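PDB 5UPB: acetoacetate decarboxylase from Sphingomonas wittichii, which belongs to the acetoacetate decarboxylase-like lyases and probably acts on keto-acid substrates through a Schiff-base lysine, as in its relatives. Local coordinates for residues A25-V30 with M55-A60; F181-W186 with P195-V200; D211-E216 with G240-Y245. All coordinates share one frame; numbering follows the deposited sequence.

Interaction 1 of 3, residues A25-V30 with M55-A60; sequences ADMLTV and MAYVGA
M27 and Y57 touch on one face of an antiparallel beta ladder formed by strands 25-30 and 55-60. The methyl CE of M27 sits over the Y57 ring, offset toward the rim, in a CH-pi contact in which M27 CE lies 3.6 Å from Y57 CD1. M27 SD lies oblique to the ring, 5.2 Å from the Y57 centroid, which makes this a Met-aromatic contact. The bend at chi2 (-72°) sets M27 SD 4.1 Å from G59 CA, and the bend at chi3 (-73°) turns CE over the Y57 ring; a beta carbon on G59 would collide with that sulfur. An alanine in place of Y57 would probably leave the M27 methyl without its aromatic platform and E83 without the hydroxyl that hydrogen-bonds to its carboxylate. T29 OG1 lies 3.6 Å from Y57 CB and, although buried, has no polar partner in the model, while T29 CG2 reaches M55 SD at 4.2 Å. Within the extensive beta structure of the acetoacetate decarboxylase family, this ladder is regular: D26 with A60, L28 with V58 and V30 with A56 are hydrogen-bonded pairs, each closed by two N-H to O bonds, such as L28 N to V58 O at 2.8 Å. M27 and G59, like T29 and Y57, form the intervening non-hydrogen-bonded pairs. On the other face L28, V30, A56 and V58 pack against L161, L163, I126 and L128 of strands 156-166 and 125-129. D26 OD1 hydrogen-bonds to H132 of the second subunit.

Interaction 2 of 3, residues F181-W186 with P195-V200; sequences FGHRHW and PVSELV
Strands 181-186 and 196-200 run antiparallel, at 178° and 4.5 Å between their axes, as the arms of a beta hairpin. G182 with V200, R184 with E198 and W186 with V196 are hydrogen-bonded pairs, each with two backbone bonds. V200 CG2 lies 3.5 Å from G182 O, and a beta carbon on G182 would clash with that methyl. H183 and S197 share a hydrogen bond between NE2 and OG, 2.9 Å long and nearly straight at 166°. With CG of H183 anti to the backbone N (chi1 179°), the ring meets this hydroxyl at its edge while H185 CB covers the centre of one face. S197 OG also lies in the plane of the H185 ring, at its edge, 3.7 Å from H185 CD2. On the face of the sheet away from H183 and S197, the R184 and E198 side chains lie side by side, pointing the same way. R184 NH1 and E198 OE2 form a salt bridge of 2.9 Å, though the position of NH1 is less sure. E198 OE1 has further partners in R254 and in T194 of the third subunit, so the carboxylate joins hairpin and interface. R184 NH2 likewise donates to P187 O of the third subunit; W186 stacks on W186 of that subunit, and V196 packs on V196 of the same subunit. Strand 95-105 runs parallel beside 179-186 and strand 253-257 antiparallel beside 196-202, while R184 NE bonds to L116 O at the end of helix 108-116.

Interaction 3 of 3, residues D211-E216 with G240-Y245; sequences DIWAGE and GVTYSY
I212 and V241 pack together on an antiparallel strand pair, 212-216 with 240-245, just after the chain turns a corner at D211. Their methyls I212 CG2 and V241 CG2 are only 3.5 Å apart, a tight contact, and I212 CG1 rests on Y243 CB at 3.7 Å. V241 CG2, anti to its backbone N, also presses against W213 O at 3.1 Å. On the other face W213 CB meets T242 CG2 at 3.9 Å; these residues are also joined by two backbone bonds, W213 N to T242 O and T242 N to W213 O. Farther along this strand pair of the family's beta framework, the G215 N to G240 O bond is weak, at 3.3 Å, and a water accepts from G240 N while donating to G215 O at 2.7 Å. At the other end, the buried D211 O has no hydrogen-bond donor in the model; Y243 CA approaches it at 3.4 Å. D211 OD2 bonds to the Y134 hydroxyl of the second subunit and, weakly, to a water shared with S244 OG. S244 OG also pairs with D26 OD1, and T242 OG1 with M27 O, joining strand 235-249 to strand 21-34; R130 is a second partner of T242 OG1.

Overall arrangement
Along the chain the contacts come in series: interaction 1, then interaction 2, then interaction 3. Interactions 1 and 3 are close neighbours, their centres 9 Å apart, because strands 21-34 and 235-249 lie side by side; strands 53-65, 21-34, 235-249 and 206-221 thus follow one another across the beta framework. A25 N to Y245 O, 2.7 Å, is a probable hydrogen bond joining the two contacts directly, and both touch the second subunit. Interaction 2 stands apart, about 24 Å from interaction 1 and 32 Å from interaction 3 between centres, and its hairpin meets the third subunit. The three contacts therefore link the body of the subunit to two different interfaces of the four-chain assembly.

Interaction 1 of 3, residues A25-V30 with M55-A60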
ATOM      1  N   ALA A  25       4.229  -3.708  22.075  1.00 26.37           N
ATOM      2  CA  ALA A  25       4.039  -2.495  21.281  1.00 26.68           C
ATOM      3  C   ALA A  25       4.980  -1.397  21.725  1.00 29.80           C
ATOM      4  O   ALA A  25       5.344  -1.292  22.911  1.00 27.99           O
ATOM      5  CB  ALA A  25       2.604  -1.974  21.391  1.00 27.80           C
ATOM      6  N   ASP A  26       5.336  -0.559  20.770  1.00 25.90           N
ATOM      7  CA  ASP A  26       5.934   0.742  21.044  1.00 31.40           C
ATOM      8  C   ASP A  26       4.906   1.819  20.738  1.00 28.20           C
ATOM      9  O   ASP A  26       4.263   1.783  19.686  1.00 26.40           O
ATOM     10  CB  ASP A  26       7.214   0.934  20.238  1.00 27.88           C
ATOM     11  CG  ASP A  26       8.260  -0.130  20.534  1.00 31.27           C
ATOM     12  OD1 ASP A  26       8.291  -0.662  21.661  1.00 35.37           O
ATOM     13  OD2 ASP A  26       9.063  -0.425  19.662  1.00 36.49           O
ATOM     14  N   MET A  27       4.799   2.810  21.630  1.00 30.03           N
ATOM     15  CA  MET A  27       3.679   3.745  21.617  1.00 28.24           C
ATOM     16  C   MET A  27       4.201   5.173  21.646  1.00 29.64           C
ATOM     17  O   MET A  27       5.168   5.481  22.362  1.00 28.87           O
ATOM     18  CB  MET A  27       2.761   3.577  22.846  1.00 30.06           C
ATOM     19  CG  MET A  27       2.187   2.185  23.010  1.00 30.31           C
ATOM     20  SD  MET A  27       0.959   1.857  21.797  1.00 35.62           S
ATOM     21  CE  MET A  27      -0.388   2.855  22.394  1.00 42.12           C
ATOM     22  N   LEU A  28       3.545   6.029  20.875  1.00 26.07           N
ATOM     23  CA  LEU A  28       3.661   7.480  20.986  1.00 31.15           C
ATOM     24  C   LEU A  28       2.292   8.010  21.380  1.00 30.39           C
ATOM     25  O   LEU A  28       1.301   7.754  20.681  1.00 30.20           O
ATOM     26  CB  LEU A  28       4.127   8.093  19.661  1.00 30.57           C
ATOM     27  CG  LEU A  28       3.974   9.606  19.523  1.00 32.57           C
ATOM     28  CD1 LEU A  28       4.843  10.310  20.587  1.00 32.00           C
ATOM     29  CD2 LEU A  28       4.389  10.074  18.109  1.00 26.37           C
ATOM     30  N   THR A  29       2.224   8.722  22.497  1.00 27.09           N
ATOM     31  CA  THR A  29       0.957   9.190  23.031  1.00 29.06           C
ATOM     32  C   THR A  29       1.012  10.668  23.393  1.00 31.42           C
ATOM     33  O   THR A  29       1.969  11.134  24.033  1.00 31.42           O
ATOM     34  CB  THR A  29       0.570   8.357  24.257  1.00 37.66           C
ATOM     35  OG1 THR A  29       0.466   6.981  23.864  1.00 36.28           O
ATOM     36  CG2 THR A  29      -0.752   8.816  24.851  1.00 35.23           C
ATOM     37  N   VAL A  30      -0.041  11.393  22.997  1.00 30.90           N
ATOM     38  CA  VAL A  30      -0.248  12.776  23.380  1.00 36.08           C
ATOM     39  C   VAL A  30      -1.588  12.875  24.094  1.00 33.60           C
ATOM     40  O   VAL A  30      -2.627  12.441  23.572  1.00 32.41           O
ATOM     41  CB  VAL A  30      -0.188  13.718  22.183  1.00 31.69           C
ATOM     42  CG1 VAL A  30      -0.556  15.140  22.628  1.00 31.86           C
ATOM     43  CG2 VAL A  30       1.191  13.658  21.576  1.00 28.00           C
ATOM     44  N   MET A  55      -6.846  10.907  24.725  1.00 35.76           N
ATOM     45  CA  MET A  55      -5.489  10.509  24.369  1.00 33.22           C
ATOM     46  C   MET A  55      -5.455  10.236  22.873  1.00 42.03           C
ATOM     47  O   MET A  55      -6.351   9.568  22.330  1.00 38.53           O
ATOM     48  CB  MET A  55      -4.959   9.272  25.119  1.00 39.55           C
ATOM     49  CG  MET A  55      -5.304   7.970  24.629  1.00 58.61           C
ATOM     50  SD  MET A  55      -4.327   6.807  25.603  1.00 49.00           S
ATOM     51  CE  MET A  55      -5.653   5.913  26.381  1.00 75.91           C
ATOM     52  N   ALA A  56      -4.464  10.801  22.207  1.00 36.15           N
ATOM     53  CA  ALA A  56      -4.117  10.419  20.844  1.00 38.90           C
ATOM     54  C   ALA A  56      -2.882   9.521  20.891  1.00 35.10           C
ATOM     55  O   ALA A  56      -1.957   9.798  21.664  1.00 34.44           O
ATOM     56  CB  ALA A  56      -3.834  11.659  20.009  1.00 32.59           C
ATOM     57  N   TYR A  57      -2.893   8.401  20.144  1.00 29.30           N
ATOM     58  CA  TYR A  57      -1.673   7.608  20.038  1.00 26.77           C
ATOM     59  C   TYR A  57      -1.437   7.103  18.631  1.00 34.70           C
ATOM     60  O   TYR A  57      -2.366   6.910  17.837  1.00 30.58           O
ATOM     61  CB  TYR A  57      -1.633   6.404  21.019  1.00 32.91           C
ATOM     62  CG  TYR A  57      -2.584   5.257  20.738  1.00 34.27           C
ATOM     63  CD1 TYR A  57      -2.334   4.336  19.734  1.00 28.28           C
ATOM     64  CD2 TYR A  57      -3.716   5.084  21.501  1.00 31.45           C
ATOM     65  CE1 TYR A  57      -3.212   3.283  19.496  1.00 25.24           C
ATOM     66  CE2 TYR A  57      -4.585   4.041  21.276  1.00 30.48           C
ATOM     67  CZ  TYR A  57      -4.334   3.151  20.277  1.00 36.04           C
ATOM     68  OH  TYR A  57      -5.189   2.104  20.073  1.00 37.72           O
ATOM     69  N   VAL A  58      -0.158   6.869  18.358  1.00 30.61           N
ATOM     70  CA  VAL A  58       0.287   6.085  17.218  1.00 24.37           C
ATOM     71  C   VAL A  58       1.204   5.005  17.760  1.00 29.62           C
ATOM     72  O   VAL A  58       2.121   5.306  18.533  1.00 32.66           O
ATOM     73  CB  VAL A  58       1.060   6.928  16.188  1.00 27.22           C
ATOM     74  CG1 VAL A  58       1.559   6.031  15.077  1.00 32.87           C
ATOM     75  CG2 VAL A  58       0.200   8.079  15.697  1.00 29.45           C
ATOM     76  N   GLY A  59       0.942   3.760  17.400  1.00 26.64           N
ATOM     77  CA  GLY A  59       1.738   2.654  17.898  1.00 21.71           C
ATOM     78  C   GLY A  59       2.064   1.624  16.838  1.00 35.27           C
ATOM     79  O   GLY A  59       1.339   1.443  15.840  1.00 27.24           O
ATOM     80  N   ALA A  60       3.162   0.928  17.089  1.00 25.61           N
ATOM     81  CA  ALA A  60       3.577  -0.249  16.330  1.00 23.53           C
ATOM     82  C   ALA A  60       3.401  -1.476  17.203  1.00 30.20           C
ATOM     83  O   ALA A  60       4.044  -1.591  18.263  1.00 28.84           O
ATOM     84  CB  ALA A  60       5.034  -0.085  15.862  1.00 25.44           C
TER

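Interaction 2 of 3, residues F181-W186 with P195-V200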
ATOM      1  N   PHE A 181     -13.748   0.665  27.197  1.00 32.81           N
ATOM      2  CA  PHE A 181     -15.144   0.409  26.896  1.00 34.64           C
ATOM      3  C   PHE A 181     -15.302   0.374  25.383  1.00 33.09           C
ATOM      4  O   PHE A 181     -14.655   1.134  24.651  1.00 35.07           O
ATOM      5  CB  PHE A 181     -16.037   1.481  27.530  1.00 34.16           C
ATOM      6  CG  PHE A 181     -15.923   1.567  29.021  1.00 39.22           C
ATOM      7  CD1 PHE A 181     -16.275   0.495  29.805  1.00 40.02           C
ATOM      8  CD2 PHE A 181     -15.448   2.715  29.629  1.00 45.01           C
ATOM      9  CE1 PHE A 181     -16.192   0.556  31.160  1.00 40.31           C
ATOM     10  CE2 PHE A 181     -15.358   2.790  31.004  1.00 42.16           C
ATOM     11  CZ  PHE A 181     -15.724   1.707  31.773  1.00 42.82           C
ATOM     12  N   GLY A 182     -16.128  -0.559  24.913  1.00 31.73           N
ATOM     13  CA  GLY A 182     -16.348  -0.723  23.494  1.00 29.07           C
ATOM     14  C   GLY A 182     -17.830  -0.735  23.192  1.00 31.95           C
ATOM     15  O   GLY A 182     -18.670  -0.937  24.078  1.00 30.91           O
ATOM     16  N   HIS A 183     -18.142  -0.498  21.915  1.00 32.95           N
ATOM     17  CA  HIS A 183     -19.514  -0.567  21.415  1.00 32.57           C
ATOM     18  C   HIS A 183     -19.499  -1.663  20.368  1.00 34.76           C
ATOM     19  O   HIS A 183     -19.078  -1.438  19.230  1.00 31.55           O
ATOM     20  CB  HIS A 183     -19.979   0.762  20.817  1.00 30.43           C
ATOM     21  CG  HIS A 183     -21.368   0.712  20.273  1.00 34.16           C
ATOM     22  ND1 HIS A 183     -21.886   1.687  19.442  1.00 34.60           N
ATOM     23  CD2 HIS A 183     -22.346  -0.211  20.427  1.00 33.10           C
ATOM     24  CE1 HIS A 183     -23.137   1.387  19.148  1.00 32.21           C
ATOM     25  NE2 HIS A 183     -23.435   0.231  19.715  1.00 34.39           N
ATOM     26  N   ARG A 184     -19.870  -2.863  20.769  1.00 26.49           N
ATOM     27  CA  ARG A 184     -19.938  -3.979  19.843  1.00 29.41           C
ATOM     28  C   ARG A 184     -21.209  -3.793  19.048  1.00 31.54           C
ATOM     29  O   ARG A 184     -22.313  -3.905  19.592  1.00 32.34           O
ATOM     30  CB  ARG A 184     -19.848  -5.305  20.581  1.00 38.46           C
ATOM     31  CG  ARG A 184     -19.947  -6.496  19.683  1.00 37.97           C
ATOM     32  CD  ARG A 184     -19.809  -7.747  20.510  1.00 36.56           C
ATOM     33  NE  ARG A 184     -19.549  -8.886  19.647  1.00 47.23           N
ATOM     34  CZ  ARG A 184     -20.514  -9.691  19.292  1.00 31.02           C
ATOM     35  NH1 ARG A 184     -21.733  -9.444  19.719  1.00 61.59           N
ATOM     36  NH2 ARG A 184     -20.301 -10.735  18.483  1.00 40.76           N
ATOM     37  N   HIS A 185     -21.050  -3.460  17.769  1.00 32.65           N
ATOM     38  CA  HIS A 185     -22.150  -2.961  16.965  1.00 28.12           C
ATOM     39  C   HIS A 185     -22.123  -3.651  15.613  1.00 36.94           C
ATOM     40  O   HIS A 185     -21.065  -3.708  14.979  1.00 31.00           O
ATOM     41  CB  HIS A 185     -22.021  -1.431  16.795  1.00 33.63           C
ATOM     42  CG  HIS A 185     -23.197  -0.803  16.110  1.00 38.00           C
ATOM     43  ND1 HIS A 185     -23.133  -0.342  14.819  1.00 36.66           N
ATOM     44  CD2 HIS A 185     -24.458  -0.552  16.541  1.00 39.14           C
ATOM     45  CE1 HIS A 185     -24.310   0.154  14.473  1.00 39.20           C
ATOM     46  NE2 HIS A 185     -25.135   0.032  15.497  1.00 35.20           N
ATOM     47  N   TRP A 186     -23.264  -4.207  15.196  1.00 31.26           N
ATOM     48  CA  TRP A 186     -23.347  -4.944  13.938  1.00 36.11           C
ATOM     49  C   TRP A 186     -24.728  -4.683  13.364  1.00 40.48           C
ATOM     50  O   TRP A 186     -25.687  -5.423  13.631  1.00 34.94           O
ATOM     51  CB  TRP A 186     -23.086  -6.436  14.138  1.00 42.62           C
ATOM     52  CG  TRP A 186     -22.783  -7.188  12.869  1.00 39.79           C
ATOM     53  CD1 TRP A 186     -23.497  -8.241  12.344  1.00 38.52           C
ATOM     54  CD2 TRP A 186     -21.702  -6.945  11.955  1.00 36.44           C
ATOM     55  NE1 TRP A 186     -22.913  -8.680  11.175  1.00 40.31           N
ATOM     56  CE2 TRP A 186     -21.819  -7.898  10.905  1.00 44.80           C
ATOM     57  CE3 TRP A 186     -20.646  -6.029  11.921  1.00 37.97           C
ATOM     58  CZ2 TRP A 186     -20.917  -7.956   9.833  1.00 41.50           C
ATOM     59  CZ3 TRP A 186     -19.750  -6.077  10.844  1.00 42.46           C
ATOM     60  CH2 TRP A 186     -19.898  -7.047   9.812  1.00 37.29           C
ATOM     61  N   PRO A 195     -29.686  -7.554  14.189  1.00 43.39           N
ATOM     62  CA  PRO A 195     -28.666  -6.571  14.561  1.00 37.10           C
ATOM     63  C   PRO A 195     -28.082  -6.848  15.945  1.00 33.63           C
ATOM     64  O   PRO A 195     -28.634  -7.588  16.751  1.00 36.39           O
ATOM     65  CB  PRO A 195     -29.457  -5.259  14.565  1.00 48.26           C
ATOM     66  CG  PRO A 195     -30.823  -5.681  15.059  1.00 43.15           C
ATOM     67  CD  PRO A 195     -31.042  -7.094  14.541  1.00 47.41           C
ATOM     68  N   VAL A 196     -26.930  -6.250  16.199  1.00 34.27           N
ATOM     69  CA  VAL A 196     -26.291  -6.274  17.511  1.00 37.80           C
ATOM     70  C   VAL A 196     -25.903  -4.857  17.872  1.00 36.42           C
ATOM     71  O   VAL A 196     -25.361  -4.132  17.029  1.00 34.58           O
ATOM     72  CB  VAL A 196     -25.024  -7.166  17.545  1.00 40.45           C
ATOM     73  CG1 VAL A 196     -24.319  -7.089  18.963  1.00 39.41           C
ATOM     74  CG2 VAL A 196     -25.336  -8.600  17.146  1.00 39.42           C
ATOM     75  N   SER A 197     -26.151  -4.478  19.131  1.00 40.11           N
ATOM     76  CA  SER A 197     -25.671  -3.206  19.669  1.00 31.03           C
ATOM     77  C   SER A 197     -25.520  -3.333  21.185  1.00 35.90           C
ATOM     78  O   SER A 197     -26.506  -3.331  21.927  1.00 31.03           O
ATOM     79  CB  SER A 197     -26.609  -2.060  19.305  1.00 41.20           C
ATOM     80  OG  SER A 197     -26.077  -0.845  19.819  1.00 35.68           O
ATOM     81  N   GLU A 198     -24.289  -3.417  21.660  1.00 35.06           N
ATOM     82  CA  GLU A 198     -24.082  -3.617  23.092  1.00 38.86           C
ATOM     83  C   GLU A 198     -22.760  -3.011  23.557  1.00 34.16           C
ATOM     84  O   GLU A 198     -21.742  -3.022  22.851  1.00 33.88           O
ATOM     85  CB  GLU A 198     -24.123  -5.112  23.475  1.00 34.63           C
ATOM     86  CG  GLU A 198     -23.135  -5.980  22.676  1.00 35.73           C
ATOM     87  CD  GLU A 198     -23.458  -7.454  22.701  1.00 40.77           C
ATOM     88  OE1 GLU A 198     -24.581  -7.846  23.091  1.00 42.67           O
ATOM     89  OE2 GLU A 198     -22.604  -8.247  22.268  1.00 33.90           O
ATOM     90  N   LEU A 199     -22.813  -2.452  24.754  1.00 34.83           N
ATOM     91  CA  LEU A 199     -21.635  -1.932  25.428  1.00 29.31           C
ATOM     92  C   LEU A 199     -20.869  -3.094  26.022  1.00 35.66           C
ATOM     93  O   LEU A 199     -21.457  -3.985  26.645  1.00 34.50           O
ATOM     94  CB  LEU A 199     -22.080  -0.927  26.500  1.00 32.57           C
ATOM     95  CG  LEU A 199     -21.094  -0.013  27.215  1.00 52.90           C
ATOM     96  CD1 LEU A 199     -20.574   1.012  26.240  1.00 53.29           C
ATOM     97  CD2 LEU A 199     -21.832   0.692  28.371  1.00 51.08           C
ATOM     98  N   VAL A 200     -19.542  -3.069  25.845  1.00 33.46           N
ATOM     99  CA  VAL A 200     -18.675  -4.124  26.330  1.00 30.40           C
ATOM    100  C   VAL A 200     -17.520  -3.487  27.096  1.00 34.34           C
ATOM    101  O   VAL A 200     -17.233  -2.303  26.957  1.00 30.70           O
ATOM    102  CB  VAL A 200     -18.134  -5.002  25.175  1.00 34.97           C
ATOM    103  CG1 VAL A 200     -19.264  -5.672  24.425  1.00 35.04           C
ATOM    104  CG2 VAL A 200     -17.335  -4.145  24.189  1.00 34.58           C
TER

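Interaction 3 of 3, residues D211-E216 with G240-Y245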
ATOM      1  N   ASP A 211      10.134   1.534  29.782  1.00 30.64           N
ATOM      2  CA  ASP A 211      10.937   2.342  28.854  1.00 28.66           C
ATOM      3  C   ASP A 211      10.209   3.618  28.463  1.00 30.06           C
ATOM      4  O   ASP A 211       9.991   3.926  27.290  1.00 32.18           O
ATOM      5  CB  ASP A 211      11.337   1.522  27.626  1.00 31.35           C
ATOM      6  CG  ASP A 211      12.282   0.382  27.990  1.00 45.80           C
ATOM      7  OD1 ASP A 211      13.408   0.697  28.424  1.00 49.54           O
ATOM      8  OD2 ASP A 211      11.898  -0.807  27.909  1.00 40.84           O
ATOM      9  N   ILE A 212       9.835   4.352  29.481  1.00 28.66           N
ATOM     10  CA  ILE A 212       8.995   5.533  29.356  1.00 29.24           C
ATOM     11  C   ILE A 212       9.866   6.782  29.267  1.00 38.85           C
ATOM     12  O   ILE A 212      10.824   6.962  30.058  1.00 33.58           O
ATOM     13  CB  ILE A 212       8.032   5.629  30.547  1.00 31.36           C
ATOM     14  CG1 ILE A 212       7.208   4.359  30.661  1.00 37.15           C
ATOM     15  CG2 ILE A 212       7.129   6.818  30.409  1.00 32.95           C
ATOM     16  CD1 ILE A 212       6.447   4.257  32.019  1.00 33.43           C
ATOM     17  N   TRP A 213       9.531   7.646  28.299  1.00 28.49           N
ATOM     18  CA  TRP A 213      10.171   8.946  28.105  1.00 32.22           C
ATOM     19  C   TRP A 213       9.108  10.017  27.925  1.00 34.91           C
ATOM     20  O   TRP A 213       8.147   9.829  27.178  1.00 36.43           O
ATOM     21  CB  TRP A 213      11.095   8.932  26.891  1.00 37.75           C
ATOM     22  CG  TRP A 213      12.182   7.885  27.003  1.00 35.82           C
ATOM     23  CD1 TRP A 213      12.075   6.566  26.681  1.00 35.02           C
ATOM     24  CD2 TRP A 213      13.521   8.079  27.460  1.00 33.32           C
ATOM     25  NE1 TRP A 213      13.264   5.918  26.929  1.00 29.63           N
ATOM     26  CE2 TRP A 213      14.175   6.828  27.387  1.00 30.19           C
ATOM     27  CE3 TRP A 213      14.229   9.183  27.939  1.00 31.54           C
ATOM     28  CZ2 TRP A 213      15.500   6.644  27.798  1.00 35.20           C
ATOM     29  CZ3 TRP A 213      15.560   8.998  28.335  1.00 33.34           C
ATOM     30  CH2 TRP A 213      16.179   7.747  28.243  1.00 33.86           C
ATOM     31  N   ALA A 214       9.279  11.141  28.600  1.00 31.10           N
ATOM     32  CA  ALA A 214       8.356  12.262  28.522  1.00 33.49           C
ATOM     33  C   ALA A 214       8.999  13.368  27.702  1.00 32.42           C
ATOM     34  O   ALA A 214      10.213  13.411  27.522  1.00 37.50           O
ATOM     35  CB  ALA A 214       7.995  12.794  29.920  1.00 35.74           C
ATOM     36  N   GLY A 215       8.188  14.295  27.223  1.00 38.27           N
ATOM     37  CA  GLY A 215       8.775  15.363  26.438  1.00 46.12           C
ATOM     38  C   GLY A 215       7.743  16.338  25.960  1.00 39.59           C
ATOM     39  O   GLY A 215       6.626  16.401  26.474  1.00 40.31           O
ATOM     40  N   GLU A 216       8.181  17.173  25.029  1.00 34.40           N
ATOM     41  CA  GLU A 216       7.352  18.240  24.522  1.00 29.63           C
ATOM     42  C   GLU A 216       6.534  17.689  23.363  1.00 33.03           C
ATOM     43  O   GLU A 216       7.121  17.224  22.386  1.00 33.36           O
ATOM     44  CB  GLU A 216       8.187  19.410  24.045  1.00 38.94           C
ATOM     45  CG  GLU A 216       7.340  20.589  23.578  1.00107.90           C
ATOM     46  CD  GLU A 216       8.144  21.655  22.862  1.00169.71           C
ATOM     47  OE1 GLU A 216       9.329  21.407  22.563  1.00188.71           O
ATOM     48  OE2 GLU A 216       7.583  22.733  22.580  1.00192.79           O
ATOM     49  N   GLY A 240       3.045  14.719  26.545  1.00 37.74           N
ATOM     50  CA  GLY A 240       3.414  13.700  25.581  1.00 34.63           C
ATOM     51  C   GLY A 240       4.353  12.695  26.208  1.00 35.00           C
ATOM     52  O   GLY A 240       5.117  13.018  27.127  1.00 30.19           O
ATOM     53  N   VAL A 241       4.254  11.459  25.732  1.00 30.16           N
ATOM     54  CA  VAL A 241       5.074  10.358  26.221  1.00 33.23           C
ATOM     55  C   VAL A 241       5.225   9.309  25.121  1.00 40.58           C
ATOM     56  O   VAL A 241       4.351   9.157  24.252  1.00 32.58           O
ATOM     57  CB  VAL A 241       4.455   9.743  27.499  1.00 38.65           C
ATOM     58  CG1 VAL A 241       3.152   9.059  27.166  1.00 33.32           C
ATOM     59  CG2 VAL A 241       5.401   8.778  28.148  1.00 48.82           C
ATOM     60  N   THR A 242       6.374   8.609  25.140  1.00 30.88           N
ATOM     61  CA  THR A 242       6.605   7.419  24.318  1.00 29.77           C
ATOM     62  C   THR A 242       7.083   6.325  25.257  1.00 29.25           C
ATOM     63  O   THR A 242       7.745   6.605  26.270  1.00 31.43           O
ATOM     64  CB  THR A 242       7.625   7.674  23.170  1.00 32.81           C
ATOM     65  OG1 THR A 242       7.660   6.549  22.278  1.00 36.03           O
ATOM     66  CG2 THR A 242       9.060   7.953  23.717  1.00 33.14           C
ATOM     67  N   TYR A 243       6.686   5.095  24.977  1.00 27.03           N
ATOM     68  CA  TYR A 243       6.922   4.013  25.916  1.00 31.29           C
ATOM     69  C   TYR A 243       6.686   2.691  25.221  1.00 31.59           C
ATOM     70  O   TYR A 243       6.160   2.623  24.097  1.00 29.85           O
ATOM     71  CB  TYR A 243       6.033   4.130  27.142  1.00 28.87           C
ATOM     72  CG  TYR A 243       4.559   4.098  26.831  1.00 37.51           C
ATOM     73  CD1 TYR A 243       3.896   5.245  26.460  1.00 31.47           C
ATOM     74  CD2 TYR A 243       3.822   2.929  26.976  1.00 36.06           C
ATOM     75  CE1 TYR A 243       2.532   5.223  26.205  1.00 35.45           C
ATOM     76  CE2 TYR A 243       2.478   2.899  26.734  1.00 41.69           C
ATOM     77  CZ  TYR A 243       1.829   4.053  26.358  1.00 37.62           C
ATOM     78  OH  TYR A 243       0.473   4.010  26.120  1.00 45.36           O
ATOM     79  N   SER A 244       7.015   1.629  25.948  1.00 27.31           N
ATOM     80  CA  SER A 244       6.723   0.275  25.496  1.00 27.60           C
ATOM     81  C   SER A 244       5.644  -0.336  26.370  1.00 35.84           C
ATOM     82  O   SER A 244       5.521  -0.043  27.572  1.00 33.76           O
ATOM     83  CB  SER A 244       7.978  -0.578  25.482  1.00 34.05           C
ATOM     84  OG  SER A 244       8.911   0.022  24.607  1.00 34.51           O
ATOM     85  N   TYR A 245       4.911  -1.248  25.756  1.00 26.15           N
ATOM     86  CA  TYR A 245       3.708  -1.777  26.340  1.00 28.15           C
ATOM     87  C   TYR A 245       3.496  -3.214  25.928  1.00 34.95           C
ATOM     88  O   TYR A 245       3.632  -3.569  24.755  1.00 32.88           O
ATOM     89  CB  TYR A 245       2.598  -0.887  25.736  1.00 36.82           C
ATOM     90  CG  TYR A 245       1.167  -1.138  26.055  1.00 30.42           C
ATOM     91  CD1 TYR A 245       0.777  -1.652  27.249  1.00 32.65           C
ATOM     92  CD2 TYR A 245       0.192  -0.900  25.085  1.00 35.94           C
ATOM     93  CE1 TYR A 245      -0.540  -1.870  27.524  1.00 33.61           C
ATOM     94  CE2 TYR A 245      -1.134  -1.124  25.338  1.00 39.47           C
ATOM     95  CZ  TYR A 245      -1.504  -1.613  26.557  1.00 42.72           C
ATOM     96  OH  TYR A 245      -2.839  -1.868  26.821  1.00 44.91           O
TER
HETATM   97  O   HOH W   1      11.484  -0.908  24.805  1.00 46.37           O
HETATM   98  O   HOH W   2       4.793  16.150  28.471  1.00 38.71           O